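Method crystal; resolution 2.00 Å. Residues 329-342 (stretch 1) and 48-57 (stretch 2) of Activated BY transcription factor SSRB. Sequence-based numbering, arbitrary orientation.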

# COMPACT_ATOMS: atom_id res chain seq x y z
N ILE A 329 -14.53 4.60 13.46
CA ILE A 329 -15.41 4.45 14.61
C ILE A 329 -14.97 3.22 15.41
O ILE A 329 -15.05 2.09 14.93
CB ILE A 329 -16.89 4.26 14.22
CG1 ILE A 329 -17.33 5.38 13.28
CG2 ILE A 329 -17.75 4.32 15.49
CD1 ILE A 329 -18.78 5.27 12.84
N ASP A 330 -14.50 3.48 16.62
CA ASP A 330 -14.05 2.45 17.54
C ASP A 330 -15.30 1.75 18.08
O ASP A 330 -16.41 2.24 17.90
CB ASP A 330 -13.26 3.11 18.68
CG ASP A 330 -12.76 2.12 19.72
OD1 ASP A 330 -12.42 0.97 19.37
OD2 ASP A 330 -12.68 2.52 20.90
N TRP A 331 -15.11 0.60 18.73
CA TRP A 331 -16.24 -0.12 19.31
C TRP A 331 -16.53 0.58 20.64
O TRP A 331 -16.37 1.80 20.74
CB TRP A 331 -15.84 -1.59 19.51
CG TRP A 331 -16.95 -2.58 19.86
CD1 TRP A 331 -16.77 -3.83 20.38
CD2 TRP A 331 -18.37 -2.41 19.71
NE1 TRP A 331 -17.98 -4.45 20.56
CE2 TRP A 331 -18.98 -3.60 20.16
CE3 TRP A 331 -19.19 -1.37 19.25
CZ2 TRP A 331 -20.38 -3.79 20.16
CZ3 TRP A 331 -20.58 -1.55 19.25
CH2 TRP A 331 -21.16 -2.75 19.70
N ASN A 332 -16.94 -0.17 21.67
CA ASN A 332 -17.27 0.43 22.97
C ASN A 332 -16.34 1.56 23.41
O ASN A 332 -15.12 1.38 23.50
CB ASN A 332 -17.26 -0.63 24.08
CG ASN A 332 -18.21 -1.77 23.80
OD1 ASN A 332 -19.42 -1.65 23.98
ND2 ASN A 332 -17.65 -2.89 23.36
N LEU A 333 -16.92 2.72 23.71
CA LEU A 333 -16.15 3.88 24.17
C LEU A 333 -15.65 3.62 25.58
O LEU A 333 -14.56 4.07 25.96
CB LEU A 333 -17.05 5.11 24.28
CG LEU A 333 -17.59 5.87 23.07
CD1 LEU A 333 -18.77 6.72 23.52
CD2 LEU A 333 -16.49 6.73 22.49
N LEU A 334 -16.46 2.90 26.33
CA LEU A 334 -16.19 2.64 27.74
C LEU A 334 -16.73 1.29 28.19
O LEU A 334 -17.77 0.84 27.72
CB LEU A 334 -16.86 3.75 28.55
CG LEU A 334 -17.11 3.58 30.04
CD1 LEU A 334 -15.81 3.80 30.79
CD2 LEU A 334 -18.18 4.57 30.51
N LEU A 335 -16.03 0.66 29.13
CA LEU A 335 -16.45 -0.62 29.69
C LEU A 335 -15.96 -0.70 31.13
O LEU A 335 -15.17 0.14 31.56
CB LEU A 335 -15.87 -1.78 28.87
CG LEU A 335 -16.41 -1.96 27.45
CD1 LEU A 335 -15.68 -3.10 26.76
CD2 LEU A 335 -17.91 -2.24 27.49
N ASN A 336 -16.42 -1.69 31.89
CA ASN A 336 -15.97 -1.80 33.27
C ASN A 336 -14.57 -2.42 33.32
O ASN A 336 -14.01 -2.78 32.28
CB ASN A 336 -16.98 -2.58 34.14
CG ASN A 336 -17.17 -4.02 33.70
OD1 ASN A 336 -18.23 -4.61 33.93
ND2 ASN A 336 -16.14 -4.61 33.11
N SER A 337 -14.01 -2.52 34.52
CA SER A 337 -12.66 -3.05 34.70
C SER A 337 -12.38 -4.38 34.02
O SER A 337 -11.27 -4.62 33.55
CB SER A 337 -12.34 -3.17 36.19
OG SER A 337 -12.47 -1.92 36.83
N GLU A 338 -13.38 -5.26 33.96
CA GLU A 338 -13.16 -6.57 33.35
C GLU A 338 -13.49 -6.63 31.86
O GLU A 338 -13.34 -7.68 31.23
CB GLU A 338 -13.94 -7.65 34.10
CG GLU A 338 -15.43 -7.72 33.77
CD GLU A 338 -16.12 -8.86 34.51
OE1 GLU A 338 -15.55 -9.97 34.56
OE2 GLU A 338 -17.24 -8.65 35.02
N GLY A 339 -13.94 -5.51 31.29
CA GLY A 339 -14.26 -5.49 29.88
C GLY A 339 -15.70 -5.84 29.58
O GLY A 339 -16.02 -6.34 28.49
N GLY A 340 -16.57 -5.59 30.55
CA GLY A 340 -17.99 -5.88 30.38
C GLY A 340 -18.82 -4.65 30.68
O GLY A 340 -18.27 -3.56 30.79
N PRO A 341 -20.14 -4.80 30.84
CA PRO A 341 -20.90 -6.05 30.77
C PRO A 341 -21.19 -6.54 29.35
O PRO A 341 -21.37 -5.74 28.43
CB PRO A 341 -22.18 -5.71 31.52
CG PRO A 341 -22.41 -4.28 31.11
CD PRO A 341 -21.02 -3.67 31.20
N ASN A 342 -21.22 -7.86 29.18
CA ASN A 342 -21.49 -8.49 27.89
C ASN A 342 -22.35 -9.71 28.22
O ASN A 342 -21.91 -10.59 28.96
CB ASN A 342 -20.18 -8.91 27.22
CG ASN A 342 -20.39 -9.46 25.82
OD1 ASN A 342 -20.92 -10.56 25.63
ND2 ASN A 342 -19.97 -8.69 24.81
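Stretch 2, residues 48-57: FGGSFTEGAG

Stretch 2 runs parallel to stretch 1 as an extended strand, Phe48 to Ser51, then passes through Phe52 and Thr53 into a helix that begins at Glu54 and continues beyond Gly57. The strand pairing starts at Ile329, whose CA lies 4.8 Å from Gly49 CA in a parallel bridge. Its evidence is the bond from Asp330 N to Gly49 O, 2.8 Å long and nearly linear at 176°; the same carbonyl receives a CA-H...O contact from Ile329 CA at 3.4 Å.

At Asp330 the CA-CA distance to Gly50 falls to 4.2 Å, and Asp330 O accepts from Ser51 OG at 2.7 Å. Ser51 N is also near Asp330 O, at 3.2 Å, but the angle is poor; this amide instead donates to Trp331 O at 2.9 Å and 153°. The chain turns a corner at Trp331, and Ser51 OG meets the edge of the indole, 3.4 Å from Trp331 CE3. The next bridge pairs Asn332 with Ser51 (CA-CA 4.7 Å), so the register has shifted by one since Ile329: a beta bulge.

Asn332 OD1 accepts from Thr53 OG1 at 2.7 Å. Thr53 OG1 also caps the helix, accepting from Ala56 N at 3.1 Å, and thereby ties the helix start to stretch 1. Leu333 N closes the ladder by donating to Ser51 O at 3.0 Å. Its side chain reaches back over the strand: Leu333 CD2 is 3.4 Å from Gly50 CA, where an ideal CB would clash, and Leu333 CD1 is 3.3 Å from Phe52 CE2.

Beyond this, contact passes to the helix. Leu334 O approaches Ala56 CB at 3.3 Å. Asn336 to Gly339 form a type I turn away from stretch 2, and the chain returns at Pro341, preceded by a cis peptide, with Pro341 CG 3.8 Å from Gly55 CA.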

# COMPACT_ATOMS: atom_id res chain seq x y z
N PHE A 48 -13.81 10.92 13.48
CA PHE A 48 -13.36 9.84 14.36
C PHE A 48 -14.28 9.75 15.58
O PHE A 48 -14.83 10.76 16.02
CB PHE A 48 -11.93 10.10 14.87
CG PHE A 48 -10.91 10.24 13.79
CD1 PHE A 48 -10.84 11.39 13.02
CD2 PHE A 48 -10.04 9.19 13.51
CE1 PHE A 48 -9.90 11.51 11.99
CE2 PHE A 48 -9.10 9.29 12.49
CZ PHE A 48 -9.04 10.45 11.73
N GLY A 49 -14.43 8.55 16.12
CA GLY A 49 -15.27 8.38 17.29
C GLY A 49 -15.30 6.97 17.83
O GLY A 49 -14.49 6.13 17.44
N GLY A 50 -16.25 6.72 18.72
CA GLY A 50 -16.41 5.41 19.33
C GLY A 50 -17.88 5.03 19.42
O GLY A 50 -18.74 5.76 18.93
N SER A 51 -18.17 3.91 20.06
CA SER A 51 -19.55 3.45 20.14
C SER A 51 -20.26 3.51 21.48
O SER A 51 -19.67 3.25 22.53
CB SER A 51 -19.64 2.01 19.61
OG SER A 51 -19.02 1.90 18.35
N PHE A 52 -21.54 3.85 21.42
CA PHE A 52 -22.40 3.91 22.58
C PHE A 52 -23.16 2.58 22.59
O PHE A 52 -23.85 2.27 21.62
CB PHE A 52 -23.44 5.04 22.46
CG PHE A 52 -22.85 6.41 22.31
CD1 PHE A 52 -23.01 7.13 21.12
CD2 PHE A 52 -22.19 7.02 23.37
CE1 PHE A 52 -22.51 8.42 21.00
CE2 PHE A 52 -21.69 8.32 23.25
CZ PHE A 52 -21.86 9.02 22.06
N THR A 53 -23.01 1.81 23.65
CA THR A 53 -23.73 0.54 23.78
C THR A 53 -24.40 0.55 25.14
O THR A 53 -24.07 1.37 25.99
CB THR A 53 -22.77 -0.67 23.73
OG1 THR A 53 -21.79 -0.54 24.77
CG2 THR A 53 -22.08 -0.76 22.38
N GLU A 54 -25.36 -0.35 25.35
CA GLU A 54 -26.02 -0.40 26.65
C GLU A 54 -24.95 -0.65 27.71
O GLU A 54 -25.02 -0.09 28.81
CB GLU A 54 -27.06 -1.52 26.69
CG GLU A 54 -27.50 -1.87 28.12
CD GLU A 54 -28.81 -2.62 28.18
OE1 GLU A 54 -29.88 -1.96 28.20
OE2 GLU A 54 -28.78 -3.87 28.20
N GLY A 55 -23.96 -1.47 27.38
CA GLY A 55 -22.89 -1.75 28.32
C GLY A 55 -22.16 -0.48 28.72
O GLY A 55 -21.97 -0.20 29.91
N ALA A 56 -21.74 0.30 27.73
CA ALA A 56 -21.04 1.55 28.00
C ALA A 56 -21.94 2.50 28.78
O ALA A 56 -21.49 3.20 29.68
CB ALA A 56 -20.59 2.20 26.69
N GLY A 57 -23.23 2.51 28.43
CA GLY A 57 -24.18 3.38 29.10
C GLY A 57 -24.37 3.04 30.56
O GLY A 57 -24.41 3.93 31.41